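Local coordinates for outer membrane usher protein PapC (PDB 3L48) that helps export and assemble pilus subunits across the outer membrane as a pore-forming usher, of which this chain is the C-terminal domain, at residues 20-25 with 56-61. Numbering follows the deposited sequence.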
ATOM      1  N   SER A  20      13.797  -2.161   1.653  1.00 19.55           N
ATOM      2  CA  SER A  20      13.671  -0.776   2.100  1.00 17.17           C
ATOM      3  C   SER A  20      12.214  -0.398   2.357  1.00 18.74           C
ATOM      4  O   SER A  20      11.303  -1.172   2.068  1.00 18.93           O
ATOM      5  CB  SER A  20      14.314   0.185   1.093  1.00 14.88           C
ATOM      6  OG  SER A  20      13.651   0.146  -0.159  1.00 17.77           O
ATOM      7  N   GLN A  21      12.005   0.795   2.907  1.00 20.08           N
ATOM      8  CA  GLN A  21      10.667   1.272   3.234  1.00 19.87           C
ATOM      9  C   GLN A  21      10.294   2.476   2.380  1.00 16.54           C
ATOM     10  O   GLN A  21      11.101   3.389   2.206  1.00 16.19           O
ATOM     11  CB  GLN A  21      10.593   1.676   4.708  1.00 19.41           C
ATOM     12  CG  GLN A  21      10.980   0.587   5.686  1.00 24.24           C
ATOM     13  CD  GLN A  21      11.010   1.074   7.121  1.00 25.47           C
ATOM     14  OE1 GLN A  21      10.746   0.311   8.052  1.00 28.69           O
ATOM     15  NE2 GLN A  21      11.325   2.352   7.308  1.00 21.67           N
ATOM     16  N   PRO A  22       9.064   2.485   1.845  1.00 16.88           N
ATOM     17  CA  PRO A  22       8.590   3.697   1.169  1.00 17.93           C
ATOM     18  C   PRO A  22       8.658   4.858   2.156  1.00 17.85           C
ATOM     19  O   PRO A  22       8.430   4.651   3.350  1.00 16.70           O
ATOM     20  CB  PRO A  22       7.134   3.368   0.825  1.00 19.94           C
ATOM     21  CG  PRO A  22       7.060   1.866   0.838  1.00 24.52           C
ATOM     22  CD  PRO A  22       8.047   1.420   1.878  1.00 19.58           C
ATOM     23  N   PRO A  23       8.976   6.065   1.670  1.00 21.27           N
ATOM     24  CA  PRO A  23       9.221   7.201   2.566  1.00 20.21           C
ATOM     25  C   PRO A  23       7.962   7.753   3.231  1.00 21.84           C
ATOM     26  O   PRO A  23       6.868   7.693   2.672  1.00 20.87           O
ATOM     27  CB  PRO A  23       9.831   8.256   1.633  1.00 20.08           C
ATOM     28  CG  PRO A  23       9.284   7.915   0.280  1.00 22.56           C
ATOM     29  CD  PRO A  23       9.188   6.414   0.252  1.00 22.83           C
ATOM     30  N   PHE A  24       8.149   8.276   4.438  1.00 25.68           N
ATOM     31  CA  PHE A  24       7.143   9.038   5.164  1.00 22.83           C
ATOM     32  C   PHE A  24       6.505  10.085   4.251  1.00 22.06           C
ATOM     33  O   PHE A  24       7.184  10.987   3.761  1.00 21.78           O
ATOM     34  CB  PHE A  24       7.830   9.720   6.352  1.00 23.47           C
ATOM     35  CG  PHE A  24       6.906  10.485   7.255  1.00 24.64           C
ATOM     36  CD1 PHE A  24       6.734  11.851   7.097  1.00 26.25           C
ATOM     37  CD2 PHE A  24       6.238   9.847   8.288  1.00 25.88           C
ATOM     38  CE1 PHE A  24       5.897  12.562   7.939  1.00 27.90           C
ATOM     39  CE2 PHE A  24       5.397  10.555   9.134  1.00 26.07           C
ATOM     40  CZ  PHE A  24       5.230  11.916   8.957  1.00 24.02           C
ATOM     41  N   GLY A  25       5.202   9.964   4.014  1.00 19.01           N
ATOM     42  CA  GLY A  25       4.497  10.944   3.205  1.00 20.17           C
ATOM     43  C   GLY A  25       4.160  10.470   1.804  1.00 23.06           C
ATOM     44  O   GLY A  25       3.539  11.197   1.031  1.00 22.54           O
ATOM     45  N   LEU A  56      -2.491  -1.939  -5.773  1.00 29.65           N
ATOM     46  CA  LEU A  56      -2.286  -0.569  -5.331  1.00 28.55           C
ATOM     47  C   LEU A  56      -0.930  -0.079  -5.806  1.00 29.57           C
ATOM     48  O   LEU A  56       0.010  -0.861  -5.948  1.00 30.20           O
ATOM     49  CB  LEU A  56      -2.366  -0.474  -3.807  1.00 28.72           C
ATOM     50  CG  LEU A  56      -3.629  -1.017  -3.131  1.00 30.87           C
ATOM     51  CD1 LEU A  56      -3.605  -0.706  -1.640  1.00 28.62           C
ATOM     52  CD2 LEU A  56      -4.883  -0.445  -3.774  1.00 30.02           C
ATOM     53  N   SER A  57      -0.831   1.219  -6.062  1.00 27.60           N
ATOM     54  CA  SER A  57       0.451   1.817  -6.397  1.00 29.20           C
ATOM     55  C   SER A  57       0.888   2.751  -5.274  1.00 26.86           C
ATOM     56  O   SER A  57       0.069   3.458  -4.684  1.00 26.36           O
ATOM     57  CB  SER A  57       0.383   2.559  -7.733  1.00 33.69           C
ATOM     58  OG  SER A  57      -0.299   3.789  -7.595  1.00 43.36           O
ATOM     59  N   VAL A  58       2.179   2.731  -4.970  1.00 24.03           N
ATOM     60  CA  VAL A  58       2.740   3.596  -3.946  1.00 22.72           C
ATOM     61  C   VAL A  58       3.533   4.705  -4.619  1.00 25.00           C
ATOM     62  O   VAL A  58       4.469   4.443  -5.372  1.00 23.09           O
ATOM     63  CB  VAL A  58       3.646   2.810  -2.990  1.00 20.51           C
ATOM     64  CG1 VAL A  58       4.193   3.722  -1.904  1.00 19.92           C
ATOM     65  CG2 VAL A  58       2.870   1.652  -2.385  1.00 17.66           C
ATOM     66  N   ASN A  59       3.152   5.948  -4.351  1.00 23.84           N
ATOM     67  CA  ASN A  59       3.729   7.077  -5.063  1.00 26.24           C
ATOM     68  C   ASN A  59       4.561   7.996  -4.182  1.00 24.76           C
ATOM     69  O   ASN A  59       4.175   8.314  -3.058  1.00 21.72           O
ATOM     70  CB  ASN A  59       2.621   7.890  -5.737  1.00 31.28           C
ATOM     71  CG  ASN A  59       1.510   7.018  -6.282  1.00 34.52           C
ATOM     72  OD1 ASN A  59       0.450   6.882  -5.664  1.00 39.47           O
ATOM     73  ND2 ASN A  59       1.748   6.410  -7.438  1.00 31.30           N
ATOM     74  N   TRP A  60       5.714   8.404  -4.704  1.00 23.56           N
ATOM     75  CA  TRP A  60       6.467   9.521  -4.146  1.00 28.97           C
ATOM     76  C   TRP A  60       7.400  10.103  -5.203  1.00 35.20           C
ATOM     77  O   TRP A  60       7.684   9.455  -6.208  1.00 33.37           O
ATOM     78  CB  TRP A  60       7.218   9.133  -2.863  1.00 25.81           C
ATOM     79  CG  TRP A  60       8.386   8.215  -3.036  1.00 17.61           C
ATOM     80  CD1 TRP A  60       9.683   8.568  -3.291  1.00 22.59           C
ATOM     81  CD2 TRP A  60       8.375   6.784  -2.920  1.00 20.27           C
ATOM     82  NE1 TRP A  60      10.475   7.443  -3.356  1.00 21.02           N
ATOM     83  CE2 TRP A  60       9.700   6.341  -3.133  1.00 18.20           C
ATOM     84  CE3 TRP A  60       7.376   5.841  -2.660  1.00 21.05           C
ATOM     85  CZ2 TRP A  60      10.043   4.989  -3.100  1.00 20.97           C
ATOM     86  CZ3 TRP A  60       7.722   4.503  -2.630  1.00 21.03           C
ATOM     87  CH2 TRP A  60       9.045   4.089  -2.847  1.00 23.36           C
ATOM     88  N   ASP A  61       7.856  11.331  -4.978  1.00 36.13           N
ATOM     89  CA  ASP A  61       8.674  12.043  -5.954  1.00 40.00           C
ATOM     90  C   ASP A  61       7.961  12.107  -7.298  1.00 40.45           C
ATOM     91  O   ASP A  61       8.555  11.845  -8.344  1.00 39.47           O
ATOM     92  CB  ASP A  61      10.050  11.388  -6.097  1.00 46.30           C
ATOM     93  CG  ASP A  61      10.912  11.568  -4.859  1.00 56.28           C
ATOM     94  OD1 ASP A  61      10.549  12.400  -3.999  1.00 57.49           O
ATOM     95  OD2 ASP A  61      11.953  10.883  -4.745  1.00 61.92           O
TER
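The backbones of 20-25 and 56-61 run past each other without a hydrogen bond, with the CA atoms of Pro-23 and Trp-60 7.6 Å apart and those of Pro-22 and Val-58 at a similar spacing. Side chains make the contact. Pro-23 stands with its CG-CD edge on one face of the Trp-60 indole, the two side chains crossing at about a right angle. CD of Pro-23 sits over the six-membered ring of Trp-60, 3.3 Å from its centroid and 13° off the normal, in a CH-pi contact. CG of Pro-23 lies over the five-membered ring, 3.4 Å from CG of Trp-60. Trp-60 has its CG set between the backbone N and the carbonyl carbon (chi1 70°), which places one indole face against the Pro-23 ring edge.

Pro-22 approaches the same indole obliquely, with its CB 3.7 Å from CZ3 of Trp-60. The same CB of Pro-22 meets CG1 of Val-58 at 4.0 Å. This methyl is anti to the backbone N of Val-58 (chi1 -178°) and also lies at the indole edge, in the ring plane. With an alanine instead of Trp-60, the CG-CD edge of Pro-23 would probably lose the aromatic face it rests on, and Pro-22 would keep only Val-58 across this contact.

The domain has an Ig-like Greek-key fold. Residues 20-25 belong to the loop between strands 10-16 and 27-29, which lie in different sheets. Residues 56-59 belong to strand 55-59 of the four-stranded sheet, and the chain then leads on to strand 64-69. Pro-22 also packs on Leu-14 and Leu-16 of strand 10-16, so the apolar contact continues to the other sheet. Trp-60 also touches Gln-65 and Ala-26.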